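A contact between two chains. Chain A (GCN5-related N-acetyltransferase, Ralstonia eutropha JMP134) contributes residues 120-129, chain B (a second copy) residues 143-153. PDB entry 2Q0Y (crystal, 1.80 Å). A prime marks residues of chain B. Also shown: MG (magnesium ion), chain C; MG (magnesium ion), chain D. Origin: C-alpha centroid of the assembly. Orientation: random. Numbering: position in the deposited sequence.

Chain A, residues 120-129: GIAFAVLHAT
Chain B 143-153: PTTEMSKPIAG

A magnesium ion (chain C) bridges the two chains, bound by His127 NE2 at 2.4 Å, Glu146′ OE2 at 2.0 Å and water 1 at 2.1 Å, with one further ligand elsewhere in the structure; the same Glu146′ OE2 also binds the second magnesium (chain D) at 2.1 Å. His127 (chi1 m, chi2 96°) and Glu146′ (chi1 t, chi2 t, chi3 69°) form a non-hydrogen-bonded pair, CA atoms 4.2 Å apart, and both side chains lie on the sheet face where the ion sits.

Strands 123-127 and 146-150′ run antiparallel (156°), both extended (Val125 phi/psi -136/162, Ser148′ -139/161), pairing Phe123 with Pro150′, Val125 with Ser148′ and, on the other face, Ala124 with Lys149′ and Leu126 with Met147′. The latter two pairs hydrogen bond reciprocally: Ala124 N to Lys149′ O and Lys149′ N to Ala124 O, both 3.0 Å; Leu126 N to Met147′ O and Met147′ N to Leu126 O, both 2.9 Å.

Beyond the strands, Ala128 N donates to Thr145′ O (3.0 Å) and Thr145′ OG1 (chi1 p) to Ala128 O (2.7 Å). At the opposite end Ala122 O accepts from Ile151′ N (2.8 Å) and Gly153′ N (3.1 Å), while Ala152′ N reaches Ile121 O (3.0 Å).

Phe123 (chi1 t, chi2 72°) extends CZ to 3.3 Å from Ser148′ CB. Selenomethionine Met147′ (m, t, p) places SE 3.9 Å from Ala128 CB.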

ATOM      1  N   GLY A 120       1.828  15.801 -10.676  1.00 12.12           N
ATOM      2  CA  GLY A 120       2.798  16.252  -9.666  1.00 12.34           C
ATOM      3  C   GLY A 120       3.006  15.280  -8.528  1.00 13.06           C
ATOM      4  O   GLY A 120       3.354  15.685  -7.410  1.00 15.44           O
ATOM      5  N   ILE A 121       2.825  13.991  -8.799  1.00 12.71           N
ATOM      6  CA  ILE A 121       2.958  12.941  -7.788  1.00 11.40           C
ATOM      7  C   ILE A 121       4.412  12.559  -7.636  1.00 11.25           C
ATOM      8  O   ILE A 121       5.077  12.259  -8.626  1.00 13.63           O
ATOM      9  CB  ILE A 121       2.164  11.690  -8.199  1.00 11.44           C
ATOM     10  CG1 ILE A 121       0.679  12.025  -8.393  1.00 15.13           C
ATOM     11  CG2 ILE A 121       2.341  10.545  -7.198  1.00 15.70           C
ATOM     12  CD1 ILE A 121       0.007  12.605  -7.182  1.00 18.76           C
ATOM     13  N   ALA A 122       4.910  12.580  -6.399  1.00 10.62           N
ATOM     14  CA  ALA A 122       6.331  12.313  -6.123  1.00 11.77           C
ATOM     15  C   ALA A 122       6.748  10.845  -6.273  1.00 10.34           C
ATOM     16  O   ALA A 122       7.855  10.557  -6.713  1.00 10.91           O
ATOM     17  CB  ALA A 122       6.686  12.800  -4.717  1.00 12.19           C
ATOM     18  N   PHE A 123       5.864   9.924  -5.906  1.00  9.06           N
ATOM     19  CA  PHE A 123       6.258   8.524  -5.678  1.00 10.72           C
ATOM     20  C   PHE A 123       5.085   7.623  -6.006  1.00 10.35           C
ATOM     21  O   PHE A 123       3.939   7.978  -5.720  1.00 12.36           O
ATOM     22  CB  PHE A 123       6.654   8.391  -4.201  1.00 10.89           C
ATOM     23  CG  PHE A 123       7.275   7.077  -3.816  1.00 12.31           C
ATOM     24  CD1 PHE A 123       8.564   6.755  -4.210  1.00 14.07           C
ATOM     25  CD2 PHE A 123       6.584   6.188  -3.005  1.00 13.42           C
ATOM     26  CE1 PHE A 123       9.141   5.556  -3.808  1.00 14.13           C
ATOM     27  CE2 PHE A 123       7.178   4.995  -2.599  1.00 10.60           C
ATOM     28  CZ  PHE A 123       8.448   4.698  -3.008  1.00 15.48           C
ATOM     29  N   ALA A 124       5.372   6.461  -6.584  1.00 11.58           N
ATOM     30  CA  ALA A 124       4.331   5.499  -6.931  1.00  9.88           C
ATOM     31  C   ALA A 124       4.742   4.082  -6.574  1.00 10.62           C
ATOM     32  O   ALA A 124       5.952   3.766  -6.472  1.00 10.53           O
ATOM     33  CB  ALA A 124       4.030   5.590  -8.414  1.00 10.88           C
ATOM     34  N   VAL A 125       3.731   3.235  -6.402  1.00 11.71           N
ATOM     35  CA  VAL A 125       3.929   1.826  -6.082  1.00 10.64           C
ATOM     36  C   VAL A 125       2.994   0.972  -6.930  1.00 12.39           C
ATOM     37  O   VAL A 125       2.045   1.472  -7.524  1.00 11.94           O
ATOM     38  CB  VAL A 125       3.711   1.510  -4.576  1.00 14.67           C
ATOM     39  CG1 VAL A 125       4.733   2.246  -3.692  1.00 12.86           C
ATOM     40  CG2 VAL A 125       2.308   1.845  -4.147  1.00 18.06           C
ATOM     41  N   LEU A 126       3.315  -0.314  -7.016  1.00 11.89           N
ATOM     42  CA  LEU A 126       2.491  -1.307  -7.711  1.00 11.86           C
ATOM     43  C   LEU A 126       2.762  -2.645  -7.047  1.00 13.02           C
ATOM     44  O   LEU A 126       3.758  -2.779  -6.344  1.00 12.21           O
ATOM     45  CB  LEU A 126       2.832  -1.349  -9.218  1.00 12.44           C
ATOM     46  CG  LEU A 126       4.251  -1.681  -9.696  1.00 10.25           C
ATOM     47  CD1 LEU A 126       4.586  -3.177  -9.637  1.00 12.78           C
ATOM     48  CD2 LEU A 126       4.444  -1.164 -11.115  1.00 14.19           C
ATOM     49  N   HIS A 127       1.885  -3.624  -7.250  1.00 14.39           N
ATOM     50  CA  HIS A 127       2.163  -4.991  -6.818  1.00 13.87           C
ATOM     51  C   HIS A 127       2.334  -5.846  -8.054  1.00 14.80           C
ATOM     52  O   HIS A 127       1.405  -5.983  -8.863  1.00 14.93           O
ATOM     53  CB  HIS A 127       1.053  -5.512  -5.926  1.00 16.22           C
ATOM     54  CG  HIS A 127       0.991  -4.826  -4.600  1.00 16.52           C
ATOM     55  ND1 HIS A 127       0.151  -3.766  -4.354  1.00 21.17           N
ATOM     56  CD2 HIS A 127       1.659  -5.053  -3.446  1.00 24.69           C
ATOM     57  CE1 HIS A 127       0.302  -3.367  -3.103  1.00 20.04           C
ATOM     58  NE2 HIS A 127       1.223  -4.123  -2.535  1.00 23.30           N
ATOM     59  N   ALA A 128       3.539  -6.366  -8.231  1.00 14.37           N
ATOM     60  CA  ALA A 128       3.900  -7.037  -9.470  1.00 16.50           C
ATOM     61  C   ALA A 128       3.423  -8.478  -9.482  1.00 20.83           C
ATOM     62  O   ALA A 128       3.226  -9.081  -8.432  1.00 22.74           O
ATOM     63  CB  ALA A 128       5.384  -6.992  -9.670  1.00 17.03           C
ATOM     64  N   THR A 129       3.190  -9.005 -10.680  1.00 20.61           N
ATOM     65  CA  THR A 129       3.159 -10.436 -10.899  1.00 23.01           C
ATOM     66  C   THR A 129       4.585 -10.830 -11.305  1.00 26.42           C
ATOM     67  O   THR A 129       5.360  -9.986 -11.779  1.00 27.10           O
ATOM     68  CB  THR A 129       2.211 -10.802 -12.046  1.00 21.47           C
ATOM     69  OG1 THR A 129       2.666 -10.155 -13.238  1.00 24.91           O
ATOM     70  CG2 THR A 129       0.786 -10.354 -11.746  1.00 22.29           C
TER
ATOM     71  N   PRO B 143       7.149 -11.447   2.608  1.00 12.99           N
ATOM     72  CA  PRO B 143       7.404 -10.409   1.619  1.00 13.88           C
ATOM     73  C   PRO B 143       6.347 -10.415   0.535  1.00 13.18           C
ATOM     74  O   PRO B 143       5.886 -11.496   0.136  1.00 12.01           O
ATOM     75  CB  PRO B 143       8.754 -10.818   1.017  1.00 15.32           C
ATOM     76  CG  PRO B 143       9.371 -11.659   2.002  1.00 19.85           C
ATOM     77  CD  PRO B 143       8.260 -12.401   2.674  1.00 15.99           C
ATOM     78  N   THR B 144       5.968  -9.222   0.071  1.00 12.15           N
ATOM     79  CA  THR B 144       5.030  -9.075  -1.027  1.00 13.17           C
ATOM     80  C   THR B 144       5.775  -8.755  -2.321  1.00 13.30           C
ATOM     81  O   THR B 144       6.992  -8.648  -2.345  1.00 14.13           O
ATOM     82  CB  THR B 144       3.967  -7.999  -0.785  1.00 13.54           C
ATOM     83  OG1 THR B 144       4.515  -6.687  -1.008  1.00 13.48           O
ATOM     84  CG2 THR B 144       3.383  -8.106   0.621  1.00 16.36           C
ATOM     85  N   THR B 145       5.011  -8.609  -3.392  1.00 11.30           N
ATOM     86  CA  THR B 145       5.555  -8.278  -4.702  1.00 11.99           C
ATOM     87  C   THR B 145       5.516  -6.773  -5.005  1.00 11.13           C
ATOM     88  O   THR B 145       5.688  -6.375  -6.164  1.00 10.67           O
ATOM     89  CB  THR B 145       4.778  -9.005  -5.820  1.00 12.44           C
ATOM     90  OG1 THR B 145       3.404  -8.596  -5.794  1.00 15.42           O
ATOM     91  CG2 THR B 145       4.865 -10.498  -5.660  1.00 15.65           C
ATOM     92  N   GLU B 146       5.373  -5.947  -3.973  1.00 10.72           N
ATOM     93  CA  GLU B 146       5.342  -4.509  -4.181  1.00 11.44           C
ATOM     94  C   GLU B 146       6.660  -3.990  -4.730  1.00 11.10           C
ATOM     95  O   GLU B 146       7.746  -4.420  -4.324  1.00  8.93           O
ATOM     96  CB  GLU B 146       4.987  -3.785  -2.885  1.00  9.96           C
ATOM     97  CG  GLU B 146       4.712  -2.313  -3.099  1.00 11.34           C
ATOM     98  CD  GLU B 146       4.403  -1.588  -1.827  1.00 16.25           C
ATOM     99  OE1 GLU B 146       5.290  -1.424  -0.977  1.00 16.19           O
ATOM    100  OE2 GLU B 146       3.247  -1.186  -1.681  1.00 15.85           O
HETATM  101  N   MSE B 147       6.544  -3.055  -5.665  1.00 11.08           N
HETATM  102  CA  MSE B 147       7.671  -2.340  -6.206  1.00 10.40           C
HETATM  103  C   MSE B 147       7.311  -0.865  -6.238  1.00 11.39           C
HETATM  104  O   MSE B 147       6.132  -0.502  -6.220  1.00 10.86           O
HETATM  105  CB  MSE B 147       8.009  -2.839  -7.622  1.00 10.37           C
HETATM  106  CG  MSE B 147       8.272  -4.343  -7.700  1.00 11.32           C
HETATM  107 SE   MSE B 147       8.644  -4.943  -9.479  0.75 16.11          SE
HETATM  108  CE  MSE B 147      10.441  -4.313  -9.622  1.00 15.32           C
ATOM    109  N   SER B 148       8.332  -0.023  -6.301  1.00  9.86           N
ATOM    110  CA  SER B 148       8.153   1.413  -6.247  1.00 10.66           C
ATOM    111  C   SER B 148       9.056   2.141  -7.231  1.00 10.02           C
ATOM    112  O   SER B 148      10.067   1.594  -7.700  1.00  9.08           O
ATOM    113  CB  SER B 148       8.418   1.924  -4.827  1.00 11.98           C
ATOM    114  OG  SER B 148       9.805   1.851  -4.471  1.00 10.15           O
ATOM    115  N   LYS B 149       8.681   3.387  -7.533  1.00  8.70           N
ATOM    116  CA  LYS B 149       9.452   4.244  -8.401  1.00  9.00           C
ATOM    117  C   LYS B 149       9.192   5.726  -8.094  1.00  9.77           C
ATOM    118  O   LYS B 149       8.037   6.138  -7.964  1.00  8.79           O
ATOM    119  CB  LYS B 149       9.116   3.964  -9.862  1.00  9.69           C
ATOM    120  CG  LYS B 149       9.932   4.753 -10.845  1.00 11.56           C
ATOM    121  CD  LYS B 149       9.580   4.441 -12.281  1.00 10.90           C
ATOM    122  CE  LYS B 149      10.448   5.215 -13.232  1.00 15.87           C
ATOM    123  NZ  LYS B 149      10.173   4.874 -14.668  1.00 12.58           N
ATOM    124  N   PRO B 150      10.257   6.525  -7.947  1.00  8.56           N
ATOM    125  CA  PRO B 150      10.035   7.958  -7.870  1.00  8.47           C
ATOM    126  C   PRO B 150       9.519   8.457  -9.206  1.00  8.90           C
ATOM    127  O   PRO B 150       9.981   8.005 -10.257  1.00  9.53           O
ATOM    128  CB  PRO B 150      11.432   8.517  -7.601  1.00 11.26           C
ATOM    129  CG  PRO B 150      12.177   7.345  -7.010  1.00 12.11           C
ATOM    130  CD  PRO B 150      11.688   6.197  -7.778  1.00 11.18           C
ATOM    131  N   ILE B 151       8.570   9.380  -9.160  1.00  9.96           N
ATOM    132  CA  ILE B 151       8.011   9.964 -10.386  1.00  9.54           C
ATOM    133  C   ILE B 151       8.516  11.403 -10.482  1.00 10.54           C
ATOM    134  O   ILE B 151       9.509  11.652 -11.163  1.00 11.18           O
ATOM    135  CB  ILE B 151       6.474   9.875 -10.398  1.00  9.93           C
ATOM    136  CG1 ILE B 151       6.009   8.438 -10.185  1.00 11.18           C
ATOM    137  CG2 ILE B 151       5.918  10.447 -11.697  1.00 12.63           C
ATOM    138  CD1 ILE B 151       6.422   7.456 -11.277  1.00 13.40           C
ATOM    139  N   ALA B 152       7.860  12.348  -9.813  1.00 11.53           N
ATOM    140  CA  ALA B 152       8.336  13.737  -9.790  1.00 16.25           C
ATOM    141  C   ALA B 152       9.351  13.961  -8.653  1.00 21.40           C
ATOM    142  O   ALA B 152      10.101  14.933  -8.664  1.00 22.03           O
ATOM    143  CB  ALA B 152       7.161  14.695  -9.666  1.00 15.97           C
ATOM    144  N   GLY B 153       9.380  13.031  -7.692  1.00 26.88           N
ATOM    145  CA  GLY B 153      10.280  13.087  -6.539  1.00 32.52           C
ATOM    146  C   GLY B 153      11.559  12.291  -6.750  1.00 36.73           C
ATOM    147  O   GLY B 153      12.103  12.194  -7.864  1.00 35.86           O
ATOM    148  OXT GLY B 153      12.096  11.723  -5.781  1.00 41.76           O
TER
HETATM  149 MG    MG C 154       1.590  -2.237  -1.135  1.00 19.61          MG
HETATM  150 MG    MG D 154       2.733  -1.090   0.404  1.00 19.61          MG
HETATM  151  O   HOH W   1       0.294  -0.676  -0.484  0.50 18.58           O
HETATM  152  O   HOH W   2       0.812  -0.175   0.297  0.50 18.58           O